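PDB 1TIS: thymidylate synthase from Enterobacteria phage T4, which catalyses the reductive methylation of dUMP to dTMP, with methylenetetrahydrofolate as the carbon donor and dihydrofolate as the second product, and works as a homodimer. Local coordinates for residues N93-L98 with G103-I108; G41-T46 with F186-Y191; I123-R128 with Q138-W143. All coordinates share one frame; numbering follows the deposited sequence.

Contact 1 (N93-L98 with G103-I108)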
ATOM      1  N   ASN A  93     -13.640 -12.711  22.091  1.00 29.82           N
ATOM      2  CA  ASN A  93     -14.213 -13.675  21.213  1.00 34.14           C
ATOM      3  C   ASN A  93     -13.152 -13.977  20.182  1.00 33.95           C
ATOM      4  O   ASN A  93     -12.537 -15.005  20.436  1.00 39.64           O
ATOM      5  CB  ASN A  93     -15.501 -13.168  20.561  1.00 39.26           C
ATOM      6  CG  ASN A  93     -15.297 -12.104  19.529  1.00 43.49           C
ATOM      7  OD1 ASN A  93     -14.490 -11.197  19.737  1.00 48.86           O
ATOM      8  ND2 ASN A  93     -15.938 -12.238  18.379  1.00 44.81           N
ATOM      9  N   GLN A  94     -12.731 -13.225  19.151  1.00 31.36           N
ATOM     10  CA  GLN A  94     -11.838 -13.724  18.110  1.00 29.76           C
ATOM     11  C   GLN A  94     -10.556 -14.357  18.626  1.00 26.48           C
ATOM     12  O   GLN A  94     -10.240 -15.507  18.292  1.00 25.41           O
ATOM     13  CB  GLN A  94     -11.518 -12.580  17.170  1.00 35.30           C
ATOM     14  CG  GLN A  94     -12.634 -12.213  16.200  1.00 44.12           C
ATOM     15  CD  GLN A  94     -12.627 -12.983  14.869  1.00 52.27           C
ATOM     16  OE1 GLN A  94     -13.523 -13.782  14.565  1.00 56.24           O
ATOM     17  NE2 GLN A  94     -11.641 -12.780  13.999  1.00 54.24           N
ATOM     18  N   ALA A  95      -9.875 -13.649  19.535  1.00 25.11           N
ATOM     19  CA  ALA A  95      -8.655 -14.189  20.121  1.00 26.00           C
ATOM     20  C   ALA A  95      -8.932 -15.384  21.033  1.00 27.26           C
ATOM     21  O   ALA A  95      -8.296 -16.434  20.880  1.00 34.69           O
ATOM     22  CB  ALA A  95      -7.920 -13.161  20.959  1.00 21.90           C
ATOM     23  N   LYS A  96      -9.898 -15.349  21.958  1.00 23.56           N
ATOM     24  CA  LYS A  96     -10.144 -16.490  22.825  1.00 17.23           C
ATOM     25  C   LYS A  96     -10.611 -17.702  22.026  1.00 17.85           C
ATOM     26  O   LYS A  96     -10.285 -18.830  22.383  1.00 13.24           O
ATOM     27  CB  LYS A  96     -11.150 -16.073  23.870  1.00 12.74           C
ATOM     28  CG  LYS A  96     -10.377 -16.028  25.170  1.00 12.36           C
ATOM     29  CD  LYS A  96     -11.214 -15.372  26.228  1.00 15.36           C
ATOM     30  CE  LYS A  96     -10.564 -15.377  27.599  1.00 14.91           C
ATOM     31  NZ  LYS A  96     -11.305 -14.450  28.447  1.00 16.80           N
ATOM     32  N   ASP A  97     -11.251 -17.468  20.874  1.00 22.07           N
ATOM     33  CA  ASP A  97     -11.664 -18.487  19.928  1.00 24.03           C
ATOM     34  C   ASP A  97     -10.476 -19.160  19.288  1.00 23.90           C
ATOM     35  O   ASP A  97     -10.674 -20.143  18.590  1.00 28.28           O
ATOM     36  CB  ASP A  97     -12.523 -17.914  18.786  1.00 33.93           C
ATOM     37  CG  ASP A  97     -14.055 -18.076  18.881  1.00 40.50           C
ATOM     38  OD1 ASP A  97     -14.532 -19.191  19.150  1.00 42.71           O
ATOM     39  OD2 ASP A  97     -14.774 -17.087  18.649  1.00 42.29           O
ATOM     40  N   LEU A  98      -9.239 -18.675  19.415  1.00 26.12           N
ATOM     41  CA  LEU A  98      -8.057 -19.430  18.945  1.00 24.34           C
ATOM     42  C   LEU A  98      -7.427 -20.281  20.072  1.00 24.95           C
ATOM     43  O   LEU A  98      -6.671 -21.243  19.842  1.00 25.40           O
ATOM     44  CB  LEU A  98      -6.972 -18.490  18.408  1.00 18.52           C
ATOM     45  CG  LEU A  98      -7.316 -17.312  17.505  1.00  9.07           C
ATOM     46  CD1 LEU A  98      -6.068 -16.513  17.262  1.00 11.14           C
ATOM     47  CD2 LEU A  98      -7.832 -17.785  16.181  1.00 12.74           C
ATOM     48  N   GLY A 103      -4.716 -12.464  28.289  1.00 41.06           N
ATOM     49  CA  GLY A 103      -3.750 -11.557  27.714  1.00 36.50           C
ATOM     50  C   GLY A 103      -3.523 -11.556  26.205  1.00 29.53           C
ATOM     51  O   GLY A 103      -3.709 -10.510  25.577  1.00 28.54           O
ATOM     52  N   GLU A 104      -3.104 -12.658  25.585  1.00 20.84           N
ATOM     53  CA  GLU A 104      -2.679 -12.596  24.204  1.00 19.67           C
ATOM     54  C   GLU A 104      -3.749 -12.400  23.168  1.00 16.42           C
ATOM     55  O   GLU A 104      -4.851 -12.932  23.279  1.00 15.78           O
ATOM     56  CB  GLU A 104      -1.904 -13.841  23.798  1.00 21.83           C
ATOM     57  CG  GLU A 104      -0.545 -13.968  24.492  1.00 32.17           C
ATOM     58  CD  GLU A 104       0.621 -13.106  24.001  1.00 38.20           C
ATOM     59  OE1 GLU A 104       0.997 -13.285  22.837  1.00 39.18           O
ATOM     60  OE2 GLU A 104       1.162 -12.302  24.788  1.00 36.79           O
ATOM     61  N   LEU A 105      -3.366 -11.578  22.188  1.00 11.94           N
ATOM     62  CA  LEU A 105      -4.122 -11.338  20.973  1.00  5.25           C
ATOM     63  C   LEU A 105      -3.538 -12.083  19.740  1.00  8.66           C
ATOM     64  O   LEU A 105      -4.169 -12.257  18.668  1.00  2.01           O
ATOM     65  CB  LEU A 105      -4.129  -9.848  20.807  1.00  2.78           C
ATOM     66  CG  LEU A 105      -4.975  -9.104  21.816  1.00  4.51           C
ATOM     67  CD1 LEU A 105      -4.796  -7.594  21.722  1.00  7.13           C
ATOM     68  CD2 LEU A 105      -6.431  -9.450  21.526  1.00  6.79           C
ATOM     69  N   GLY A 106      -2.300 -12.585  19.899  1.00  7.32           N
ATOM     70  CA  GLY A 106      -1.634 -13.306  18.828  1.00  6.80           C
ATOM     71  C   GLY A 106      -0.675 -12.368  18.117  1.00  2.35           C
ATOM     72  O   GLY A 106      -0.497 -11.264  18.600  1.00  6.23           O
ATOM     73  N   PRO A 107       0.049 -12.645  17.053  1.00  2.00           N
ATOM     74  CA  PRO A 107       1.064 -11.740  16.533  1.00  2.00           C
ATOM     75  C   PRO A 107       0.653 -10.463  15.805  1.00  2.91           C
ATOM     76  O   PRO A 107       1.043 -10.180  14.658  1.00  2.12           O
ATOM     77  CB  PRO A 107       1.915 -12.681  15.702  1.00  7.40           C
ATOM     78  CG  PRO A 107       1.051 -13.821  15.303  1.00  3.39           C
ATOM     79  CD  PRO A 107       0.265 -13.996  16.587  1.00  2.00           C
ATOM     80  N   ILE A 108      -0.052  -9.660  16.595  1.00  2.00           N
ATOM     81  CA  ILE A 108      -0.707  -8.416  16.222  1.00  2.01           C
ATOM     82  C   ILE A 108       0.306  -7.362  15.832  1.00  2.52           C
ATOM     83  O   ILE A 108       1.482  -7.534  16.149  1.00  6.35           O
ATOM     84  CB  ILE A 108      -1.583  -8.067  17.477  1.00  2.58           C
ATOM     85  CG1 ILE A 108      -2.770  -9.015  17.517  1.00  2.00           C
ATOM     86  CG2 ILE A 108      -2.171  -6.707  17.443  1.00  3.55           C
ATOM     87  CD1 ILE A 108      -3.504  -9.112  16.154  1.00  8.41           C
TER
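Ala95 and Leu105 meet through their methyl groups, and around this pair helix 88-95 and the residues that continue it settle on the chain that follows only a few residues later, away from the annotated sites. In the segment 93-98, the carbonyl of Asn93 receives the N-H of Asp97 (N to O 2.8 Å), a backbone bond inside the segment. Gln94 looks to another partner, its NE2 bonding to the carbonyl of Ala152. Ala95 comes next and carries the contact. Its CB points at the returning chain and lies 4.0 Å from Leu105 CD2, while the same methyl is 3.9 Å from the carbonyl oxygen of Glu104. Leu105 starts out in the other direction, but with CG anti to the carbonyl carbon (chi1 -70°) the branch ending in CD2 swings back to the helix. Further on, Leu98 N bonds to Ala95 O at 2.8 Å. Leu98 also turns its side chain to the loop, yet CD1 stays 4.9 Å from Leu105 O, so its share is slight. Next in the loop, Gly106 has a positive phi of 99°, readily adopted by a residue without a side chain, and Pro107 then centres an inverse gamma turn closed by Ile108 N and Gly106 O (2.6 Å). No hydrogen bond crosses between the segments; Leu105 instead pairs its backbone with Thr67 and Ala152. The contact thus sets the segment 93-98, which lies on helix 88-95, against the loop leading into helix 109-114.

Contact 2 (G41-T46 with F186-Y191)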
ATOM      1  N   GLY A  41      -2.322  22.844  10.794  1.00 34.59           N
ATOM      2  CA  GLY A  41      -3.113  22.364  11.903  1.00 37.95           C
ATOM      3  C   GLY A  41      -3.151  20.854  12.024  1.00 41.93           C
ATOM      4  O   GLY A  41      -2.774  20.090  11.127  1.00 43.98           O
ATOM      5  N   PHE A  42      -3.635  20.422  13.184  1.00 40.35           N
ATOM      6  CA  PHE A  42      -3.691  19.006  13.485  1.00 38.50           C
ATOM      7  C   PHE A  42      -4.942  18.377  12.908  1.00 38.56           C
ATOM      8  O   PHE A  42      -5.993  18.571  13.514  1.00 45.63           O
ATOM      9  CB  PHE A  42      -3.635  18.886  15.003  1.00 34.87           C
ATOM     10  CG  PHE A  42      -3.735  17.498  15.576  1.00 30.15           C
ATOM     11  CD1 PHE A  42      -2.644  16.658  15.530  1.00 32.87           C
ATOM     12  CD2 PHE A  42      -4.919  17.115  16.146  1.00 28.40           C
ATOM     13  CE1 PHE A  42      -2.741  15.398  16.070  1.00 34.00           C
ATOM     14  CE2 PHE A  42      -5.015  15.864  16.682  1.00 32.90           C
ATOM     15  CZ  PHE A  42      -3.934  15.007  16.646  1.00 37.70           C
ATOM     16  N   PRO A  43      -4.965  17.570  11.855  1.00 37.50           N
ATOM     17  CA  PRO A  43      -6.185  17.210  11.173  1.00 35.56           C
ATOM     18  C   PRO A  43      -7.224  16.439  11.985  1.00 40.21           C
ATOM     19  O   PRO A  43      -8.332  16.324  11.457  1.00 46.29           O
ATOM     20  CB  PRO A  43      -5.685  16.446   9.986  1.00 33.75           C
ATOM     21  CG  PRO A  43      -4.560  15.627  10.568  1.00 31.92           C
ATOM     22  CD  PRO A  43      -3.874  16.700  11.412  1.00 36.30           C
ATOM     23  N   ALA A  44      -7.031  15.941  13.224  1.00 43.48           N
ATOM     24  CA  ALA A  44      -8.039  15.057  13.829  1.00 47.77           C
ATOM     25  C   ALA A  44      -9.391  15.676  14.141  1.00 50.40           C
ATOM     26  O   ALA A  44      -9.677  16.371  15.122  1.00 51.24           O
ATOM     27  CB  ALA A  44      -7.575  14.440  15.129  1.00 47.45           C
ATOM     28  N   VAL A  45     -10.211  15.321  13.165  1.00 53.93           N
ATOM     29  CA  VAL A  45     -11.592  15.724  13.056  1.00 53.80           C
ATOM     30  C   VAL A  45     -12.331  15.142  14.269  1.00 57.81           C
ATOM     31  O   VAL A  45     -12.310  13.933  14.523  1.00 58.91           O
ATOM     32  CB  VAL A  45     -12.194  15.188  11.710  1.00 52.54           C
ATOM     33  CG1 VAL A  45     -13.281  16.190  11.321  1.00 56.06           C
ATOM     34  CG2 VAL A  45     -11.193  15.043  10.557  1.00 47.74           C
ATOM     35  N   THR A  46     -12.907  16.053  15.061  1.00 62.12           N
ATOM     36  CA  THR A  46     -13.658  15.730  16.271  1.00 65.13           C
ATOM     37  C   THR A  46     -15.096  15.272  15.960  1.00 65.95           C
ATOM     38  O   THR A  46     -15.337  14.682  14.907  1.00 69.51           O
ATOM     39  CB  THR A  46     -13.574  17.018  17.166  1.00 66.10           C
ATOM     40  OG1 THR A  46     -14.076  16.641  18.446  1.00 66.36           O
ATOM     41  CG2 THR A  46     -14.346  18.228  16.605  1.00 65.51           C
ATOM     42  N   PHE A 186     -10.455   7.520  14.069  1.00 21.97           N
ATOM     43  CA  PHE A 186      -9.425   7.027  14.987  1.00 17.53           C
ATOM     44  C   PHE A 186      -8.112   6.810  14.226  1.00 15.00           C
ATOM     45  O   PHE A 186      -7.019   6.969  14.778  1.00 18.16           O
ATOM     46  CB  PHE A 186      -9.958   5.750  15.601  1.00 18.46           C
ATOM     47  CG  PHE A 186      -9.185   5.025  16.731  1.00 27.27           C
ATOM     48  CD1 PHE A 186      -8.161   4.102  16.427  1.00 29.29           C
ATOM     49  CD2 PHE A 186      -9.584   5.164  18.066  1.00 23.60           C
ATOM     50  CE1 PHE A 186      -7.569   3.339  17.426  1.00 27.48           C
ATOM     51  CE2 PHE A 186      -8.990   4.400  19.058  1.00 22.16           C
ATOM     52  CZ  PHE A 186      -7.990   3.493  18.739  1.00 27.78           C
ATOM     53  N   ASN A 187      -8.136   6.489  12.927  1.00 14.33           N
ATOM     54  CA  ASN A 187      -6.918   6.319  12.128  1.00  9.50           C
ATOM     55  C   ASN A 187      -6.203   7.539  11.613  1.00  9.12           C
ATOM     56  O   ASN A 187      -4.977   7.525  11.564  1.00 14.51           O
ATOM     57  CB  ASN A 187      -7.197   5.464  10.963  1.00  9.61           C
ATOM     58  CG  ASN A 187      -7.251   4.053  11.454  1.00 19.98           C
ATOM     59  OD1 ASN A 187      -8.148   3.275  11.111  1.00 21.36           O
ATOM     60  ND2 ASN A 187      -6.271   3.686  12.280  1.00 23.92           N
ATOM     61  N   ILE A 188      -6.913   8.599  11.240  1.00  9.68           N
ATOM     62  CA  ILE A 188      -6.332   9.876  10.857  1.00  7.47           C
ATOM     63  C   ILE A 188      -5.422  10.259  12.043  1.00 10.91           C
ATOM     64  O   ILE A 188      -4.197  10.374  11.919  1.00  8.93           O
ATOM     65  CB  ILE A 188      -7.503  10.943  10.630  1.00 10.03           C
ATOM     66  CG1 ILE A 188      -8.557  10.565   9.544  1.00 11.12           C
ATOM     67  CG2 ILE A 188      -6.836  12.215  10.119  1.00 12.60           C
ATOM     68  CD1 ILE A 188      -9.766  11.525   9.316  1.00  2.46           C
ATOM     69  N   ALA A 189      -6.014  10.337  13.252  1.00 14.21           N
ATOM     70  CA  ALA A 189      -5.296  10.704  14.465  1.00 13.53           C
ATOM     71  C   ALA A 189      -4.087   9.777  14.707  1.00 16.93           C
ATOM     72  O   ALA A 189      -2.986  10.339  14.718  1.00 19.67           O
ATOM     73  CB  ALA A 189      -6.268  10.670  15.676  1.00  2.00           C
ATOM     74  N   SER A 190      -4.156   8.425  14.825  1.00 15.44           N
ATOM     75  CA  SER A 190      -3.006   7.560  15.081  1.00  8.18           C
ATOM     76  C   SER A 190      -1.789   7.839  14.225  1.00  7.46           C
ATOM     77  O   SER A 190      -0.724   8.079  14.809  1.00 11.28           O
ATOM     78  CB  SER A 190      -3.415   6.116  14.900  1.00  7.26           C
ATOM     79  OG  SER A 190      -3.260   5.320  16.083  1.00 12.11           O
ATOM     80  N   TYR A 191      -1.828   7.886  12.891  1.00  2.80           N
ATOM     81  CA  TYR A 191      -0.602   8.207  12.179  1.00  6.42           C
ATOM     82  C   TYR A 191      -0.254   9.695  12.257  1.00 11.02           C
ATOM     83  O   TYR A 191       0.930  10.024  12.183  1.00 12.69           O
ATOM     84  CB  TYR A 191      -0.724   7.777  10.744  1.00  9.44           C
ATOM     85  CG  TYR A 191      -0.667   6.267  10.586  1.00 11.81           C
ATOM     86  CD1 TYR A 191       0.519   5.565  10.724  1.00 13.98           C
ATOM     87  CD2 TYR A 191      -1.827   5.582  10.326  1.00 13.91           C
ATOM     88  CE1 TYR A 191       0.525   4.177  10.614  1.00 15.79           C
ATOM     89  CE2 TYR A 191      -1.819   4.197  10.213  1.00 17.64           C
ATOM     90  CZ  TYR A 191      -0.647   3.488  10.357  1.00 14.73           C
ATOM     91  OH  TYR A 191      -0.702   2.107  10.284  1.00  6.17           O
TER
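Purely apolar packing, centred on Ile188 and Ala189, joins the loop 41-46 to part of the long helix 184-202 deep inside the subunit. The backbones come close at two small residues: Ala44 CA is 5.2 Å from Ala189 CA, and Ala44 CB touches Ala189 CB at 4.0 Å. Beside this methyl pair, Ile188 points into the loop and serves two neighbours with two different branches. Its CG1 lies anti to the carbonyl carbon (chi1 -59°) and the chain continues extended (chi2 177°), which carries CD1 out to Val45 CG2, 4.0 Å away; those two side chains cross obliquely. The shorter branch, CG2, meets Pro43 CG at 4.1 Å, where ring and isoleucine lie alongside each other, running opposite ways. In the thymidylate synthase fold this helix packs against the large mixed sheet, and the loop connects strand 33-37 of that sheet to helix 53-64. Trp36 of strand 33-37 touches both Pro43 and Ile188, so the sheet borders the contact directly. The helix faces other parts of the fold with its remaining sides: Phe186 and Ser190 lie on helix 53-64, and Tyr191 stacks on Trp173. Asn187, next to Ile188, probably contributes to the dUMP site shared between the subunits, as in related enzymes, and its OD1 is held by Gln175 NE2.

Contact 3 (I123-R128 with Q138-W143)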
ATOM      1  N   ILE A 123      12.552   0.756  15.379  1.00  4.98           N
ATOM      2  CA  ILE A 123      13.894   1.225  15.619  1.00  3.58           C
ATOM      3  C   ILE A 123      14.706   1.335  14.359  1.00  4.33           C
ATOM      4  O   ILE A 123      15.391   2.352  14.266  1.00 13.21           O
ATOM      5  CB  ILE A 123      14.530   0.278  16.653  1.00  2.00           C
ATOM      6  CG1 ILE A 123      14.437   1.103  17.903  1.00  2.00           C
ATOM      7  CG2 ILE A 123      15.905  -0.273  16.313  1.00  2.00           C
ATOM      8  CD1 ILE A 123      14.907   0.345  19.135  1.00  5.55           C
ATOM      9  N   GLU A 124      14.627   0.476  13.352  1.00  2.01           N
ATOM     10  CA  GLU A 124      15.552   0.757  12.293  1.00  4.65           C
ATOM     11  C   GLU A 124      15.061   1.665  11.156  1.00  4.02           C
ATOM     12  O   GLU A 124      15.826   2.196  10.331  1.00  4.37           O
ATOM     13  CB  GLU A 124      16.042  -0.576  11.827  1.00  8.60           C
ATOM     14  CG  GLU A 124      15.108  -1.243  10.864  1.00 19.43           C
ATOM     15  CD  GLU A 124      15.910  -1.671   9.662  1.00 22.62           C
ATOM     16  OE1 GLU A 124      16.285  -0.804   8.859  1.00 28.02           O
ATOM     17  OE2 GLU A 124      16.183  -2.869   9.568  1.00 27.89           O
ATOM     18  N   VAL A 125      13.770   1.958  11.101  1.00  4.95           N
ATOM     19  CA  VAL A 125      13.252   2.834  10.066  1.00  2.63           C
ATOM     20  C   VAL A 125      13.469   4.240  10.568  1.00  2.00           C
ATOM     21  O   VAL A 125      13.456   5.167   9.773  1.00  6.81           O
ATOM     22  CB  VAL A 125      11.715   2.595   9.791  1.00 15.62           C
ATOM     23  CG1 VAL A 125      10.679   3.348  10.705  1.00 10.71           C
ATOM     24  CG2 VAL A 125      11.569   3.018   8.332  1.00 19.54           C
ATOM     25  N   ILE A 126      13.645   4.469  11.862  1.00  2.02           N
ATOM     26  CA  ILE A 126      13.888   5.804  12.292  1.00  2.00           C
ATOM     27  C   ILE A 126      15.346   6.068  12.050  1.00  6.37           C
ATOM     28  O   ILE A 126      15.689   7.212  11.823  1.00 15.72           O
ATOM     29  CB  ILE A 126      13.436   5.909  13.734  1.00  2.01           C
ATOM     30  CG1 ILE A 126      11.883   5.811  13.669  1.00  4.45           C
ATOM     31  CG2 ILE A 126      13.956   7.176  14.397  1.00  2.00           C
ATOM     32  CD1 ILE A 126      10.992   5.855  14.920  1.00  2.00           C
ATOM     33  N   ASP A 127      16.247   5.085  11.979  1.00  9.16           N
ATOM     34  CA  ASP A 127      17.611   5.332  11.548  1.00  8.15           C
ATOM     35  C   ASP A 127      17.636   5.707  10.064  1.00 10.86           C
ATOM     36  O   ASP A 127      18.155   6.796   9.829  1.00 12.47           O
ATOM     37  CB  ASP A 127      18.485   4.106  11.776  1.00  9.97           C
ATOM     38  CG  ASP A 127      18.713   3.743  13.250  1.00 14.71           C
ATOM     39  OD1 ASP A 127      18.548   4.601  14.117  1.00 11.31           O
ATOM     40  OD2 ASP A 127      19.071   2.593  13.533  1.00 15.98           O
ATOM     41  N   ARG A 128      17.109   5.001   9.024  1.00  8.41           N
ATOM     42  CA  ARG A 128      17.153   5.471   7.625  1.00  4.47           C
ATOM     43  C   ARG A 128      16.793   6.938   7.493  1.00  4.96           C
ATOM     44  O   ARG A 128      17.558   7.651   6.846  1.00  4.28           O
ATOM     45  CB  ARG A 128      16.195   4.743   6.686  1.00  6.59           C
ATOM     46  CG  ARG A 128      16.451   3.240   6.673  1.00 20.22           C
ATOM     47  CD  ARG A 128      16.150   2.527   5.328  1.00 24.83           C
ATOM     48  NE  ARG A 128      17.236   2.605   4.339  1.00 22.03           N
ATOM     49  CZ  ARG A 128      17.744   1.523   3.738  1.00 20.01           C
ATOM     50  NH1 ARG A 128      17.257   0.301   3.947  1.00 19.60           N
ATOM     51  NH2 ARG A 128      18.760   1.657   2.896  1.00 22.17           N
ATOM     52  N   GLN A 138      11.760   3.320   3.085  1.00  5.97           N
ATOM     53  CA  GLN A 138      11.612   3.467   4.543  1.00  5.09           C
ATOM     54  C   GLN A 138      10.178   3.279   4.958  1.00  2.00           C
ATOM     55  O   GLN A 138       9.468   4.181   5.410  1.00  2.45           O
ATOM     56  CB  GLN A 138      12.192   4.850   4.960  1.00  7.70           C
ATOM     57  CG  GLN A 138      11.926   6.138   4.160  1.00 14.37           C
ATOM     58  CD  GLN A 138      12.799   7.341   4.556  1.00 18.50           C
ATOM     59  OE1 GLN A 138      13.630   7.239   5.462  1.00 24.26           O
ATOM     60  NE2 GLN A 138      12.725   8.521   3.941  1.00 14.58           N
ATOM     61  N   ILE A 139       9.902   1.982   4.807  1.00  2.00           N
ATOM     62  CA  ILE A 139       8.574   1.325   4.811  1.00  4.02           C
ATOM     63  C   ILE A 139       8.271   0.426   6.022  1.00  6.22           C
ATOM     64  O   ILE A 139       9.245  -0.233   6.400  1.00 12.88           O
ATOM     65  CB  ILE A 139       8.477   0.467   3.515  1.00  2.02           C
ATOM     66  CG1 ILE A 139       8.821   1.300   2.318  1.00  2.00           C
ATOM     67  CG2 ILE A 139       7.091  -0.098   3.349  1.00  2.00           C
ATOM     68  CD1 ILE A 139       8.533   0.558   1.019  1.00  2.00           C
ATOM     69  N   VAL A 140       7.119   0.292   6.713  1.00  2.00           N
ATOM     70  CA  VAL A 140       7.011  -0.799   7.678  1.00  2.02           C
ATOM     71  C   VAL A 140       5.699  -1.537   7.438  1.00  2.00           C
ATOM     72  O   VAL A 140       4.580  -1.078   7.584  1.00  2.00           O
ATOM     73  CB  VAL A 140       7.166  -0.343   9.235  1.00  2.02           C
ATOM     74  CG1 VAL A 140       7.810   1.005   9.295  1.00  2.00           C
ATOM     75  CG2 VAL A 140       5.879  -0.310  10.018  1.00  2.00           C
ATOM     76  N   SER A 141       5.850  -2.721   6.893  1.00  2.79           N
ATOM     77  CA  SER A 141       4.761  -3.596   6.550  1.00  2.01           C
ATOM     78  C   SER A 141       4.339  -4.245   7.835  1.00  7.35           C
ATOM     79  O   SER A 141       5.209  -4.569   8.655  1.00 12.53           O
ATOM     80  CB  SER A 141       5.264  -4.636   5.579  1.00  4.30           C
ATOM     81  OG  SER A 141       4.313  -5.652   5.274  1.00  7.78           O
ATOM     82  N   ALA A 142       3.047  -4.454   8.015  1.00  5.93           N
ATOM     83  CA  ALA A 142       2.553  -5.140   9.198  1.00  7.14           C
ATOM     84  C   ALA A 142       1.908  -6.457   8.756  1.00  6.52           C
ATOM     85  O   ALA A 142       1.759  -7.399   9.529  1.00  5.65           O
ATOM     86  CB  ALA A 142       1.499  -4.299   9.910  1.00  7.97           C
ATOM     87  N   TRP A 143       1.519  -6.590   7.490  1.00  6.90           N
ATOM     88  CA  TRP A 143       0.914  -7.813   7.016  1.00  3.93           C
ATOM     89  C   TRP A 143       2.062  -8.785   6.864  1.00  3.76           C
ATOM     90  O   TRP A 143       3.033  -8.569   6.136  1.00  6.41           O
ATOM     91  CB  TRP A 143       0.246  -7.526   5.713  1.00  2.51           C
ATOM     92  CG  TRP A 143      -0.523  -8.646   5.051  1.00  5.09           C
ATOM     93  CD1 TRP A 143       0.046  -9.391   4.043  1.00  5.80           C
ATOM     94  CD2 TRP A 143      -1.856  -8.918   5.239  1.00  6.07           C
ATOM     95  NE1 TRP A 143      -0.940 -10.111   3.577  1.00  7.37           N
ATOM     96  CE2 TRP A 143      -2.079  -9.858   4.258  1.00  5.50           C
ATOM     97  CE3 TRP A 143      -2.900  -8.510   6.037  1.00  7.10           C
ATOM     98  CZ2 TRP A 143      -3.335 -10.393   4.065  1.00  3.01           C
ATOM     99  CZ3 TRP A 143      -4.156  -9.046   5.833  1.00  4.01           C
ATOM    100  CH2 TRP A 143      -4.376  -9.981   4.855  1.00  2.01           C
TER
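Gln138 and Val125 bury the most surface in this contact, with Arg128 one helical turn beyond Val125. Val125 uses both methyls. With CG2 anti to its backbone N and CG1 set between N and the carbonyl carbon (chi1 85°), CG2 lies against Gln138, 3.7 Å from its C and 3.9 Å from its CB. CG1 meets Val140 CG1 at 4.0 Å, the two valines crossing at about a right angle. Gln138 reaches over to Arg128 with its chain extended beyond CG, bringing OE1 within 3.8 Å of Arg128 CB, a packing contact and not a hydrogen bond; its NE2 has a weak bond to Pro133 O. The charged end of Arg128 is engaged by Asp135, whose OD2 forms a salt bridge with NE, and the side chain also packs on Arg21 of the second subunit. Arg137, directly before Gln138, and Arg21 of the second subunit probably bind dUMP, as in relatives, consistent with a place bordering the shared site. Segment 138-143 runs antiparallel beside strand 157-164, with backbone bonds from Gln138 to Phe162 and Val140 to Tyr160, while helix 121-131 rests Val125 on that strand and Ile126 on helix 184-202.

Contact 2 closes a long loop of chain, from 41-46 to 186-191, and contacts 1 and 3 both lie within it, one after the other, each closing a short loop. Their centres are well separated: 28 Å between contacts 1 and 2, 25 Å between 1 and 3, and 21 Å between 2 and 3, with no direct touch. Contact 2 is nearest the middle of the subunit and contact 1 farthest out. Helix 184-202 connects contacts 2 and 3, supplying Ile188 to one and covering Ile126 on the helix that carries one side of the other, and Tyr160 touches both Tyr191 and Val140. Contacts 2 and 3 both lie near probable dUMP-binding residues; contact 1 does not.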